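Local coordinates for protein UDP-glucose 4-epimerase (Brucella ovis, PDB 4WOK) that probably interconverts UDP-glucose and UDP-galactose by epimerising C4 of the sugar, with a bound NAD as cofactor, at residues N121-S126 and R241-A246; Q145-I148 and G152-K155; I157-L162 and A175-N180. The protein carries 2 engineered substitutions. All coordinates share one frame; numbering follows the deposited sequence.

Contact 1. Residues N121-S126 and R241-A246; sequences NVIFSS and RAHVLA. With NAD (nicotinamide-adenine-dinucleotide), chain B.
H243 points the edge of its imidazole at S125, and A246 turns its methyl into the side chain of I123. The two segments are a strand of the Rossmann sheet and a helix that lies over it. Their axes run nearly antiparallel, at 155°, and approach to 9.0 Å. S125 OG lies near the plane of the imidazole, 2.7 Å from H243 NE2. This is a hydrogen bond, and either group could be the donor. S125 CB also lies in the plane of the ring, so the serine meets the histidine edge-on. H243 CG stands opposite its own carbonyl carbon (chi1 -76°), and this carries the ring from the helix to the serine. I123 reaches the helix with both branches. Its CD1 is 3.6 Å from A246 CB, and its CG2 is 3.7 Å from the same methyl. CG2 also comes obliquely to the histidine, 4.0 Å from H243 CD2. Just after the strand, S126 O is 3.1 Å from C6N of the NAD. H243 ND1 is hydrogen-bonded to L239 O one turn earlier in the helix, and the ring meets F83. With NE2 on S125 and ND1 on L239 O, both ring nitrogens are held, which restricts the rotation of the imidazole. S125 OG has a second partner in Y178 OH. A buried polar chain runs from the helix through S125 to Y178 beside the nicotinamide ribose.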
loop_
_atom_site.group_PDB
_atom_site.type_symbol
_atom_site.label_atom_id
_atom_site.label_comp_id
_atom_site.label_asym_id
_atom_site.label_seq_id
_atom_site.Cartn_x
_atom_site.Cartn_y
_atom_site.Cartn_z
ATOM N N ASN A 121 16.830 7.836 -7.097
ATOM C CA ASN A 121 15.435 7.644 -7.470
ATOM C C ASN A 121 14.548 7.033 -6.373
ATOM O O ASN A 121 14.669 5.852 -6.079
ATOM C CB ASN A 121 15.386 6.773 -8.715
ATOM C CG ASN A 121 16.070 7.440 -9.906
ATOM O OD1 ASN A 121 15.883 8.630 -10.143
ATOM N ND2 ASN A 121 16.873 6.682 -10.643
ATOM N N VAL A 122 13.632 7.824 -5.811
ATOM C CA VAL A 122 12.801 7.334 -4.700
ATOM C C VAL A 122 11.349 7.136 -5.102
ATOM O O VAL A 122 10.685 8.058 -5.573
ATOM C CB VAL A 122 12.864 8.287 -3.490
ATOM C CG1 VAL A 122 11.909 7.824 -2.375
ATOM C CG2 VAL A 122 14.302 8.366 -2.976
ATOM N N ILE A 123 10.868 5.911 -4.923
ATOM C CA ILE A 123 9.474 5.602 -5.186
ATOM C C ILE A 123 8.793 5.452 -3.830
ATOM O O ILE A 123 9.102 4.532 -3.088
ATOM C CB ILE A 123 9.309 4.317 -6.011
ATOM C CG1 ILE A 123 10.207 4.340 -7.264
ATOM C CG2 ILE A 123 7.831 4.075 -6.335
ATOM C CD1 ILE A 123 9.956 5.501 -8.155
ATOM N N PHE A 124 7.881 6.363 -3.518
ATOM C CA PHE A 124 7.282 6.468 -2.184
ATOM C C PHE A 124 5.864 5.915 -2.163
ATOM O O PHE A 124 5.005 6.364 -2.919
ATOM C CB PHE A 124 7.256 7.922 -1.717
ATOM C CG PHE A 124 6.612 8.100 -0.363
ATOM C CD1 PHE A 124 7.182 7.536 0.770
ATOM C CD2 PHE A 124 5.423 8.796 -0.230
ATOM C CE1 PHE A 124 6.572 7.682 2.036
ATOM C CE2 PHE A 124 4.800 8.947 1.028
ATOM C CZ PHE A 124 5.384 8.392 2.157
ATOM N N SER A 125 5.614 4.935 -1.299
ATOM C CA SER A 125 4.275 4.374 -1.189
ATOM C C SER A 125 3.471 5.260 -0.255
ATOM O O SER A 125 3.679 5.261 0.952
ATOM C CB SER A 125 4.316 2.922 -0.682
ATOM O OG SER A 125 3.528 2.069 -1.519
ATOM N N SER A 126 2.564 6.036 -0.829
ATOM C CA SER A 126 1.774 6.981 -0.067
ATOM C C SER A 126 0.380 6.410 0.130
ATOM O O SER A 126 0.194 5.202 0.040
ATOM C CB SER A 126 1.728 8.333 -0.780
ATOM O OG SER A 126 1.176 9.335 0.057
ATOM N N ARG A 241 3.338 -3.919 -9.829
ATOM C CA ARG A 241 3.539 -3.456 -11.204
ATOM C C ARG A 241 3.758 -1.938 -11.280
ATOM O O ARG A 241 4.696 -1.472 -11.933
ATOM C CB ARG A 241 2.346 -3.863 -12.081
ATOM C CG ARG A 241 2.164 -5.378 -12.231
ATOM C CD ARG A 241 0.966 -5.732 -13.151
ATOM N NE ARG A 241 0.988 -4.937 -14.378
ATOM C CZ ARG A 241 0.072 -4.027 -14.697
ATOM N NH1 ARG A 241 -0.967 -3.819 -13.900
ATOM N NH2 ARG A 241 0.186 -3.339 -15.825
ATOM N N ALA A 242 2.908 -1.172 -10.603
ATOM C CA ALA A 242 2.998 0.286 -10.665
ATOM C C ALA A 242 4.286 0.824 -10.035
ATOM O O ALA A 242 4.870 1.794 -10.524
ATOM C CB ALA A 242 1.808 0.905 -9.992
ATOM N N HIS A 243 4.717 0.217 -8.936
ATOM C CA HIS A 243 5.928 0.689 -8.270
ATOM C C HIS A 243 7.135 0.429 -9.154
ATOM O O HIS A 243 8.076 1.229 -9.182
ATOM C CB HIS A 243 6.102 0.021 -6.909
ATOM C CG HIS A 243 5.195 0.563 -5.847
ATOM N ND1 HIS A 243 3.828 0.379 -5.869
ATOM C CD2 HIS A 243 5.461 1.281 -4.727
ATOM C CE1 HIS A 243 3.292 0.960 -4.806
ATOM N NE2 HIS A 243 4.260 1.512 -4.095
ATOM N N VAL A 244 7.114 -0.675 -9.903
ATOM C CA VAL A 244 8.233 -0.937 -10.806
ATOM C C VAL A 244 8.133 -0.029 -12.042
ATOM O O VAL A 244 9.154 0.468 -12.540
ATOM C CB VAL A 244 8.316 -2.429 -11.221
ATOM C CG1 VAL A 244 9.431 -2.648 -12.224
ATOM C CG2 VAL A 244 8.542 -3.301 -9.989
ATOM N N LEU A 245 6.919 0.219 -12.531
ATOM C CA LEU A 245 6.777 1.181 -13.627
ATOM C C LEU A 245 7.324 2.549 -13.195
ATOM O O LEU A 245 7.940 3.259 -13.980
ATOM C CB LEU A 245 5.325 1.312 -14.070
ATOM C CG LEU A 245 4.746 0.195 -14.934
ATOM C CD1 LEU A 245 3.244 0.380 -15.045
ATOM C CD2 LEU A 245 5.383 0.170 -16.334
ATOM N N ALA A 246 7.107 2.903 -11.933
ATOM C CA ALA A 246 7.601 4.176 -11.406
ATOM C C ALA A 246 9.135 4.207 -11.426
ATOM O O ALA A 246 9.748 5.237 -11.726
ATOM C CB ALA A 246 7.059 4.408 -9.985
HETATM P PA NAD B . 3.404 -4.174 6.021
HETATM O O1A NAD B . 3.476 -3.756 7.477
HETATM O O2A NAD B . 3.162 -5.582 5.562
HETATM O O5B NAD B . 4.980 -3.812 5.399
HETATM C C5B NAD B . 5.611 -2.807 6.163
HETATM C C4B NAD B . 7.109 -3.210 6.164
HETATM O O4B NAD B . 7.915 -2.130 6.654
HETATM C C3B NAD B . 7.175 -4.368 7.166
HETATM O O3B NAD B . 7.931 -5.395 6.575
HETATM C C2B NAD B . 7.904 -3.725 8.373
HETATM O O2B NAD B . 8.667 -4.654 9.035
HETATM C C1B NAD B . 8.812 -2.669 7.644
HETATM N N9A NAD B . 9.123 -1.512 8.505
HETATM C C8A NAD B . 8.244 -0.706 9.262
HETATM N N7A NAD B . 8.878 0.283 9.902
HETATM C C5A NAD B . 10.223 0.109 9.550
HETATM C C6A NAD B . 11.387 0.823 9.907
HETATM N N6A NAD B . 11.310 1.901 10.758
HETATM N N1A NAD B . 12.587 0.442 9.408
HETATM C C2A NAD B . 12.614 -0.646 8.571
HETATM N N3A NAD B . 11.580 -1.431 8.152
HETATM C C4A NAD B . 10.390 -0.999 8.671
HETATM O O3 NAD B . 2.433 -3.012 5.481
HETATM P PN NAD B . 2.055 -3.044 3.910
HETATM O O1N NAD B . 2.880 -3.875 2.969
HETATM O O2N NAD B . 0.570 -2.949 3.909
HETATM O O5D NAD B . 2.230 -1.429 3.319
HETATM C C5D NAD B . 3.496 -0.989 3.372
HETATM C C4D NAD B . 3.476 0.385 2.703
HETATM O O4D NAD B . 2.230 0.514 1.903
HETATM C C3D NAD B . 3.388 1.479 3.786
HETATM O O3D NAD B . 4.063 2.579 3.264
HETATM C C2D NAD B . 1.878 1.737 3.831
HETATM O O2D NAD B . 1.523 2.999 4.235
HETATM C C1D NAD B . 1.622 1.697 2.306
HETATM N N1N NAD B . 0.095 1.584 2.072
HETATM C C2N NAD B . -0.506 0.357 2.346
HETATM C C3N NAD B . -1.905 0.234 2.137
HETATM C C7N NAD B . -2.567 -1.085 2.432
HETATM O O7N NAD B . -3.776 -1.234 2.229
HETATM N N7N NAD B . -1.795 -2.116 2.929
HETATM C C4N NAD B . -2.629 1.338 1.681
HETATM C C5N NAD B . -1.995 2.552 1.421
HETATM C C6N NAD B . -0.613 2.671 1.625
#

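Contact 2. Residues Q145-I148 and G152-K155; sequences QNPI and GRTK. With NAD (nicotinamide-adenine-dinucleotide), chain B.
P147 and G152 meet where the loop after strand 121-125 leads into helix 150-169, at the first turn of that helix. The proline ring lies on bare backbone. P147 CB is 3.5 Å from G152 C, and the same CB is 3.6 Å from R153 N. The glycine has no side chain, so the ring can come this close. N149 OD1, between the two segments, accepts a hydrogen bond from G152 N at the start of the helix. The side chain of R153 then folds back over the proline. Its CG stands opposite the backbone N, and bends at chi2 (99°) and chi3 (-107°) return the guanidinium to the loop. P147 CG sits over the centre of one guanidinium face, 3.7 Å from R153 CZ. P147 O is near R153 NH2, but the angle is too poor for a hydrogen bond. R153 was modelled in two conformers, so this overlap is doubtful as a permanent feature.

The same turn carries the YxxxK signature of the short-chain dehydrogenase/reductase superfamily, here Y151 and K155. Both are hydrogen-bonded to the NAD. K155 bends at chi2 (-65°) and then runs straight to its amine. K155 NZ gives a hydrogen bond of 2.9 Å to O3D of the nicotinamide ribose. A weak one of 3.0 Å joins K155 NZ to O2D of that ribose. S125 O is a third partner of the amine.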
loop_
_atom_site.group_PDB
_atom_site.type_symbol
_atom_site.label_atom_id
_atom_site.label_comp_id
_atom_site.label_asym_id
_atom_site.label_seq_id
_atom_site.Cartn_x
_atom_site.Cartn_y
_atom_site.Cartn_z
ATOM N N GLN A 145 -5.739 18.180 -0.127
ATOM C CA GLN A 145 -5.283 17.168 0.816
ATOM C C GLN A 145 -5.445 17.645 2.254
ATOM O O GLN A 145 -4.600 18.359 2.798
ATOM C CB GLN A 145 -3.833 16.785 0.526
ATOM C CG GLN A 145 -3.687 15.957 -0.743
ATOM C CD GLN A 145 -2.237 15.669 -1.093
ATOM O OE1 GLN A 145 -1.470 16.580 -1.415
ATOM N NE2 GLN A 145 -1.854 14.394 -1.034
ATOM N N ASN A 146 -6.562 17.260 2.853
ATOM C CA ASN A 146 -6.869 17.625 4.226
ATOM C C ASN A 146 -7.164 16.381 5.029
ATOM O O ASN A 146 -8.326 16.059 5.279
ATOM C CB ASN A 146 -8.058 18.587 4.282
ATOM C CG ASN A 146 -7.765 19.901 3.604
ATOM O OD1 ASN A 146 -8.502 20.334 2.718
ATOM N ND2 ASN A 146 -6.674 20.547 4.014
ATOM N N PRO A 147 -6.107 15.670 5.431
ATOM C CA PRO A 147 -6.272 14.392 6.122
ATOM C C PRO A 147 -6.888 14.604 7.493
ATOM O O PRO A 147 -6.725 15.677 8.073
ATOM C CB PRO A 147 -4.833 13.848 6.216
ATOM C CG PRO A 147 -3.963 15.052 6.120
ATOM C CD PRO A 147 -4.687 16.017 5.221
ATOM N N ILE A 148 -7.608 13.609 7.997
ATOM C CA ILE A 148 -8.341 13.800 9.238
ATOM C C ILE A 148 -7.837 12.871 10.342
ATOM O O ILE A 148 -8.464 12.761 11.394
ATOM C CB ILE A 148 -9.860 13.602 9.019
ATOM C CG1 ILE A 148 -10.118 12.402 8.117
ATOM C CG2 ILE A 148 -10.478 14.851 8.383
ATOM C CD1 ILE A 148 -10.470 11.157 8.866
ATOM N N GLY A 152 -2.869 9.724 7.825
ATOM C CA GLY A 152 -2.964 10.558 6.637
ATOM C C GLY A 152 -2.057 11.775 6.724
ATOM O O GLY A 152 -1.391 12.141 5.761
ATOM N N ARG A 153 -2.013 12.397 7.896
ATOM C CA ARG A 153 -1.174 13.565 8.138
ATOM C C ARG A 153 0.293 13.265 7.852
ATOM O O ARG A 153 0.992 14.018 7.180
ATOM C CB ARG A 153 -1.334 14.021 9.588
ATOM C CG ARG A 153 -0.807 15.409 9.896
ATOM C CD ARG A 153 -1.947 16.424 9.907
ATOM N NE ARG A 153 -1.898 17.282 8.731
ATOM C CZ ARG A 153 -2.935 17.946 8.239
ATOM N NH1 ARG A 153 -2.769 18.699 7.158
ATOM N NH2 ARG A 153 -4.131 17.854 8.820
ATOM N N THR A 154 0.774 12.141 8.379
ATOM C CA THR A 154 2.197 11.857 8.261
ATOM C C THR A 154 2.573 11.432 6.838
ATOM O O THR A 154 3.685 11.704 6.391
ATOM C CB THR A 154 2.651 10.776 9.272
ATOM O OG1 THR A 154 1.934 9.559 9.044
ATOM C CG2 THR A 154 2.425 11.251 10.701
ATOM N N LYS A 155 1.656 10.785 6.120
ATOM C CA LYS A 155 1.910 10.468 4.699
ATOM C C LYS A 155 1.999 11.749 3.858
ATOM O O LYS A 155 2.816 11.855 2.953
ATOM C CB LYS A 155 0.808 9.548 4.137
ATOM C CG LYS A 155 0.848 8.128 4.696
ATOM C CD LYS A 155 2.143 7.437 4.255
ATOM C CE LYS A 155 2.218 5.976 4.705
ATOM N NZ LYS A 155 3.447 5.330 4.092
HETATM P PA NAD B . 3.404 -4.174 6.021
HETATM O O1A NAD B . 3.476 -3.756 7.477
HETATM O O2A NAD B . 3.162 -5.582 5.562
HETATM O O5B NAD B . 4.980 -3.812 5.399
HETATM C C5B NAD B . 5.611 -2.807 6.163
HETATM C C4B NAD B . 7.109 -3.210 6.164
HETATM O O4B NAD B . 7.915 -2.130 6.654
HETATM C C3B NAD B . 7.175 -4.368 7.166
HETATM O O3B NAD B . 7.931 -5.395 6.575
HETATM C C2B NAD B . 7.904 -3.725 8.373
HETATM O O2B NAD B . 8.667 -4.654 9.035
HETATM C C1B NAD B . 8.812 -2.669 7.644
HETATM N N9A NAD B . 9.123 -1.512 8.505
HETATM C C8A NAD B . 8.244 -0.706 9.262
HETATM N N7A NAD B . 8.878 0.283 9.902
HETATM C C5A NAD B . 10.223 0.109 9.550
HETATM C C6A NAD B . 11.387 0.823 9.907
HETATM N N6A NAD B . 11.310 1.901 10.758
HETATM N N1A NAD B . 12.587 0.442 9.408
HETATM C C2A NAD B . 12.614 -0.646 8.571
HETATM N N3A NAD B . 11.580 -1.431 8.152
HETATM C C4A NAD B . 10.390 -0.999 8.671
HETATM O O3 NAD B . 2.433 -3.012 5.481
HETATM P PN NAD B . 2.055 -3.044 3.910
HETATM O O1N NAD B . 2.880 -3.875 2.969
HETATM O O2N NAD B . 0.570 -2.949 3.909
HETATM O O5D NAD B . 2.230 -1.429 3.319
HETATM C C5D NAD B . 3.496 -0.989 3.372
HETATM C C4D NAD B . 3.476 0.385 2.703
HETATM O O4D NAD B . 2.230 0.514 1.903
HETATM C C3D NAD B . 3.388 1.479 3.786
HETATM O O3D NAD B . 4.063 2.579 3.264
HETATM C C2D NAD B . 1.878 1.737 3.831
HETATM O O2D NAD B . 1.523 2.999 4.235
HETATM C C1D NAD B . 1.622 1.697 2.306
HETATM N N1N NAD B . 0.095 1.584 2.072
HETATM C C2N NAD B . -0.506 0.357 2.346
HETATM C C3N NAD B . -1.905 0.234 2.137
HETATM C C7N NAD B . -2.567 -1.085 2.432
HETATM O O7N NAD B . -3.776 -1.234 2.229
HETATM N N7N NAD B . -1.795 -2.116 2.929
HETATM C C4N NAD B . -2.629 1.338 1.681
HETATM C C5N NAD B . -1.995 2.552 1.421
HETATM C C6N NAD B . -0.613 2.671 1.625
#

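Contact 3. Residues I157-L162 and A175-N180; sequences IAEHML and ALRYFN. With NAD (nicotinamide-adenine-dinucleotide), chain B.
R177 and E159 form a buried salt bridge between strand 172-177 and helix 150-169. From CB the arginine sets CG opposite its carbonyl carbon (chi1 -54°), and the chain is extended from there to NE. This lays the aliphatic part alongside the carboxylate. R177 CG is 3.5 Å from E159 OE2, and R177 CD is 3.6 Å from that oxygen. R177 NE then gives it a fairly straight hydrogen bond of 2.9 Å, in the guanidinium plane. R177 CZ lies 3.5 Å from E159 OE1. R177 NH2 donates to E159 OE1 at 2.9 Å, more bent (146°) and tilted from both planes. The grip is side-on, through NE and NH2, one to each oxygen, and both oxygens are met on their syn sides. The two planes are 21° apart. The remaining nitrogen, R177 NH1, is hydrogen-bonded to Y131 OH.

Each carboxylate oxygen has a further partner: OE2 takes S126 OG and OE1 takes Q145 NE2. This fixes the rotation of the carboxylate and satisfies its buried oxygens. Next along the chain, Y178 turns to the cofactor. Its CE2 comes obliquely within 3.4 Å of C5N of the nicotinamide, and its OH is 3.1 Å from O4D of the ribose.

Helix 150-169 is the connection of a beta-alpha-beta crossover from strand 121-125 to strand 172-177. It puts A158 and L162 against strand 121-125 and I157 and M161 against helix 96-116. Strand 172-177 lies between strands 121-125 and 257-260.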
loop_
_atom_site.group_PDB
_atom_site.type_symbol
_atom_site.label_atom_id
_atom_site.label_comp_id
_atom_site.label_asym_id
_atom_site.label_seq_id
_atom_site.Cartn_x
_atom_site.Cartn_y
_atom_site.Cartn_z
ATOM N N ILE A 157 2.919 14.723 4.999
ATOM C CA ILE A 157 4.179 15.372 5.377
ATOM C C ILE A 157 5.333 14.760 4.590
ATOM O O ILE A 157 6.178 15.481 4.069
ATOM C CB ILE A 157 4.453 15.248 6.893
ATOM C CG1 ILE A 157 3.433 16.065 7.690
ATOM C CG2 ILE A 157 5.897 15.669 7.222
ATOM C CD1 ILE A 157 3.433 15.735 9.183
ATOM N N ALA A 158 5.352 13.435 4.473
ATOM C CA ALA A 158 6.386 12.790 3.665
ATOM C C ALA A 158 6.328 13.230 2.198
ATOM O O ALA A 158 7.362 13.420 1.567
ATOM C CB ALA A 158 6.276 11.280 3.758
ATOM N N GLU A 159 5.127 13.396 1.651
ATOM C CA GLU A 159 5.025 13.874 0.269
ATOM C C GLU A 159 5.671 15.260 0.121
ATOM O O GLU A 159 6.442 15.500 -0.805
ATOM C CB GLU A 159 3.565 13.920 -0.197
ATOM C CG GLU A 159 2.904 12.545 -0.320
ATOM C CD GLU A 159 1.597 12.583 -1.097
ATOM O OE1 GLU A 159 1.113 13.695 -1.396
ATOM O OE2 GLU A 159 1.054 11.502 -1.414
ATOM N N HIS A 160 5.359 16.168 1.039
ATOM C CA HIS A 160 5.927 17.515 0.972
ATOM C C HIS A 160 7.424 17.509 1.255
ATOM O O HIS A 160 8.157 18.324 0.704
ATOM C CB HIS A 160 5.213 18.449 1.946
ATOM C CG HIS A 160 3.826 18.800 1.515
ATOM N ND1 HIS A 160 2.786 18.958 2.402
ATOM C CD2 HIS A 160 3.310 19.015 0.284
ATOM C CE1 HIS A 160 1.685 19.259 1.735
ATOM N NE2 HIS A 160 1.976 19.295 0.449
ATOM N N MET A 161 7.870 16.597 2.113
ATOM C CA MET A 161 9.300 16.461 2.378
ATOM C C MET A 161 10.024 16.039 1.105
ATOM O O MET A 161 11.091 16.572 0.773
ATOM C CB MET A 161 9.549 15.441 3.488
ATOM C CG MET A 161 10.967 15.487 4.069
ATOM S SD MET A 161 11.295 14.051 5.118
ATOM C CE MET A 161 10.204 14.383 6.518
ATOM N N LEU A 162 9.444 15.075 0.395
ATOM C CA LEU A 162 9.960 14.702 -0.932
ATOM C C LEU A 162 10.118 15.911 -1.853
ATOM O O LEU A 162 11.163 16.083 -2.491
ATOM C CB LEU A 162 9.038 13.671 -1.599
ATOM C CG LEU A 162 9.141 12.247 -1.067
ATOM C CD1 LEU A 162 7.945 11.444 -1.531
ATOM C CD2 LEU A 162 10.423 11.588 -1.546
ATOM N N ALA A 175 5.488 9.613 -6.047
ATOM C CA ALA A 175 4.666 9.260 -4.901
ATOM C C ALA A 175 3.442 8.541 -5.434
ATOM O O ALA A 175 2.803 9.015 -6.371
ATOM C CB ALA A 175 4.279 10.499 -4.093
ATOM N N LEU A 176 3.126 7.389 -4.852
ATOM C CA LEU A 176 2.009 6.585 -5.330
ATOM C C LEU A 176 0.933 6.491 -4.255
ATOM O O LEU A 176 1.181 5.983 -3.160
ATOM C CB LEU A 176 2.486 5.192 -5.743
ATOM C CG LEU A 176 3.506 5.146 -6.888
ATOM C CD1 LEU A 176 4.031 3.727 -7.080
ATOM C CD2 LEU A 176 2.919 5.681 -8.202
ATOM N N ARG A 177 -0.257 6.988 -4.585
ATOM C CA ARG A 177 -1.364 7.063 -3.642
ATOM C C ARG A 177 -2.421 6.008 -3.969
ATOM O O ARG A 177 -2.846 5.877 -5.117
ATOM C CB ARG A 177 -2.005 8.462 -3.666
ATOM C CG ARG A 177 -1.041 9.623 -3.439
ATOM C CD ARG A 177 -1.756 10.966 -3.617
ATOM N NE ARG A 177 -0.863 12.111 -3.445
ATOM C CZ ARG A 177 -1.011 13.270 -4.091
ATOM N NH1 ARG A 177 -2.013 13.433 -4.947
ATOM N NH2 ARG A 177 -0.165 14.267 -3.879
ATOM N N TYR A 178 -2.843 5.252 -2.961
ATOM C CA TYR A 178 -3.915 4.279 -3.160
ATOM C C TYR A 178 -4.616 4.037 -1.840
ATOM O O TYR A 178 -4.118 4.441 -0.782
ATOM C CB TYR A 178 -3.372 2.971 -3.744
ATOM C CG TYR A 178 -2.155 2.421 -3.013
ATOM C CD1 TYR A 178 -0.870 2.898 -3.290
ATOM C CD2 TYR A 178 -2.294 1.415 -2.069
ATOM C CE1 TYR A 178 0.231 2.399 -2.625
ATOM C CE2 TYR A 178 -1.201 0.899 -1.409
ATOM C CZ TYR A 178 0.060 1.398 -1.685
ATOM O OH TYR A 178 1.152 0.888 -1.016
ATOM N N PHE A 179 -5.776 3.385 -1.898
ATOM C CA PHE A 179 -6.578 3.169 -0.695
ATOM C C PHE A 179 -6.302 1.836 0.010
ATOM O O PHE A 179 -5.721 1.814 1.100
ATOM C CB PHE A 179 -8.072 3.263 -1.034
ATOM C CG PHE A 179 -8.612 4.671 -1.016
ATOM C CD1 PHE A 179 -8.726 5.368 0.185
ATOM C CD2 PHE A 179 -9.003 5.297 -2.191
ATOM C CE1 PHE A 179 -9.227 6.662 0.212
ATOM C CE2 PHE A 179 -9.508 6.586 -2.175
ATOM C CZ PHE A 179 -9.621 7.271 -0.968
ATOM N N ASN A 180 -6.745 0.735 -0.591
ATOM C CA ASN A 180 -6.661 -0.570 0.053
ATOM C C ASN A 180 -5.983 -1.622 -0.794
ATOM O O ASN A 180 -6.526 -2.051 -1.814
ATOM C CB ASN A 180 -8.056 -1.089 0.425
ATOM C CG ASN A 180 -8.773 -0.191 1.411
ATOM O OD1 ASN A 180 -8.362 -0.066 2.563
ATOM N ND2 ASN A 180 -9.869 0.418 0.970
HETATM P PA NAD B . 3.404 -4.174 6.021
HETATM O O1A NAD B . 3.476 -3.756 7.477
HETATM O O2A NAD B . 3.162 -5.582 5.562
HETATM O O5B NAD B . 4.980 -3.812 5.399
HETATM C C5B NAD B . 5.611 -2.807 6.163
HETATM C C4B NAD B . 7.109 -3.210 6.164
HETATM O O4B NAD B . 7.915 -2.130 6.654
HETATM C C3B NAD B . 7.175 -4.368 7.166
HETATM O O3B NAD B . 7.931 -5.395 6.575
HETATM C C2B NAD B . 7.904 -3.725 8.373
HETATM O O2B NAD B . 8.667 -4.654 9.035
HETATM C C1B NAD B . 8.812 -2.669 7.644
HETATM N N9A NAD B . 9.123 -1.512 8.505
HETATM C C8A NAD B . 8.244 -0.706 9.262
HETATM N N7A NAD B . 8.878 0.283 9.902
HETATM C C5A NAD B . 10.223 0.109 9.550
HETATM C C6A NAD B . 11.387 0.823 9.907
HETATM N N6A NAD B . 11.310 1.901 10.758
HETATM N N1A NAD B . 12.587 0.442 9.408
HETATM C C2A NAD B . 12.614 -0.646 8.571
HETATM N N3A NAD B . 11.580 -1.431 8.152
HETATM C C4A NAD B . 10.390 -0.999 8.671
HETATM O O3 NAD B . 2.433 -3.012 5.481
HETATM P PN NAD B . 2.055 -3.044 3.910
HETATM O O1N NAD B . 2.880 -3.875 2.969
HETATM O O2N NAD B . 0.570 -2.949 3.909
HETATM O O5D NAD B . 2.230 -1.429 3.319
HETATM C C5D NAD B . 3.496 -0.989 3.372
HETATM C C4D NAD B . 3.476 0.385 2.703
HETATM O O4D NAD B . 2.230 0.514 1.903
HETATM C C3D NAD B . 3.388 1.479 3.786
HETATM O O3D NAD B . 4.063 2.579 3.264
HETATM C C2D NAD B . 1.878 1.737 3.831
HETATM O O2D NAD B . 1.523 2.999 4.235
HETATM C C1D NAD B . 1.622 1.697 2.306
HETATM N N1N NAD B . 0.095 1.584 2.072
HETATM C C2N NAD B . -0.506 0.357 2.346
HETATM C C3N NAD B . -1.905 0.234 2.137
HETATM C C7N NAD B . -2.567 -1.085 2.432
HETATM O O7N NAD B . -3.776 -1.234 2.229
HETATM N N7N NAD B . -1.795 -2.116 2.929
HETATM C C4N NAD B . -2.629 1.338 1.681
HETATM C C5N NAD B . -1.995 2.552 1.421
HETATM C C6N NAD B . -0.613 2.671 1.625
#

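Contacts 1 and 3 are in the core, on opposite faces of the parallel sheet. Helix 236-251 packs on one face and helix 150-169 on the other, over the neighbouring strands 121-125 and 172-177. Contact 2 is farther from the centre, and its loop has exposed residues. It shares helix 150-169 with contact 3. The chemistry follows the place. Contact 1 mixes apolar packing with a serine–histidine hydrogen bond, contact 3 is ionic, and contact 2 is mainly a proline ring against glycine backbone. All three touch the NAD. Hydrogen bonds tie each contact to the other two.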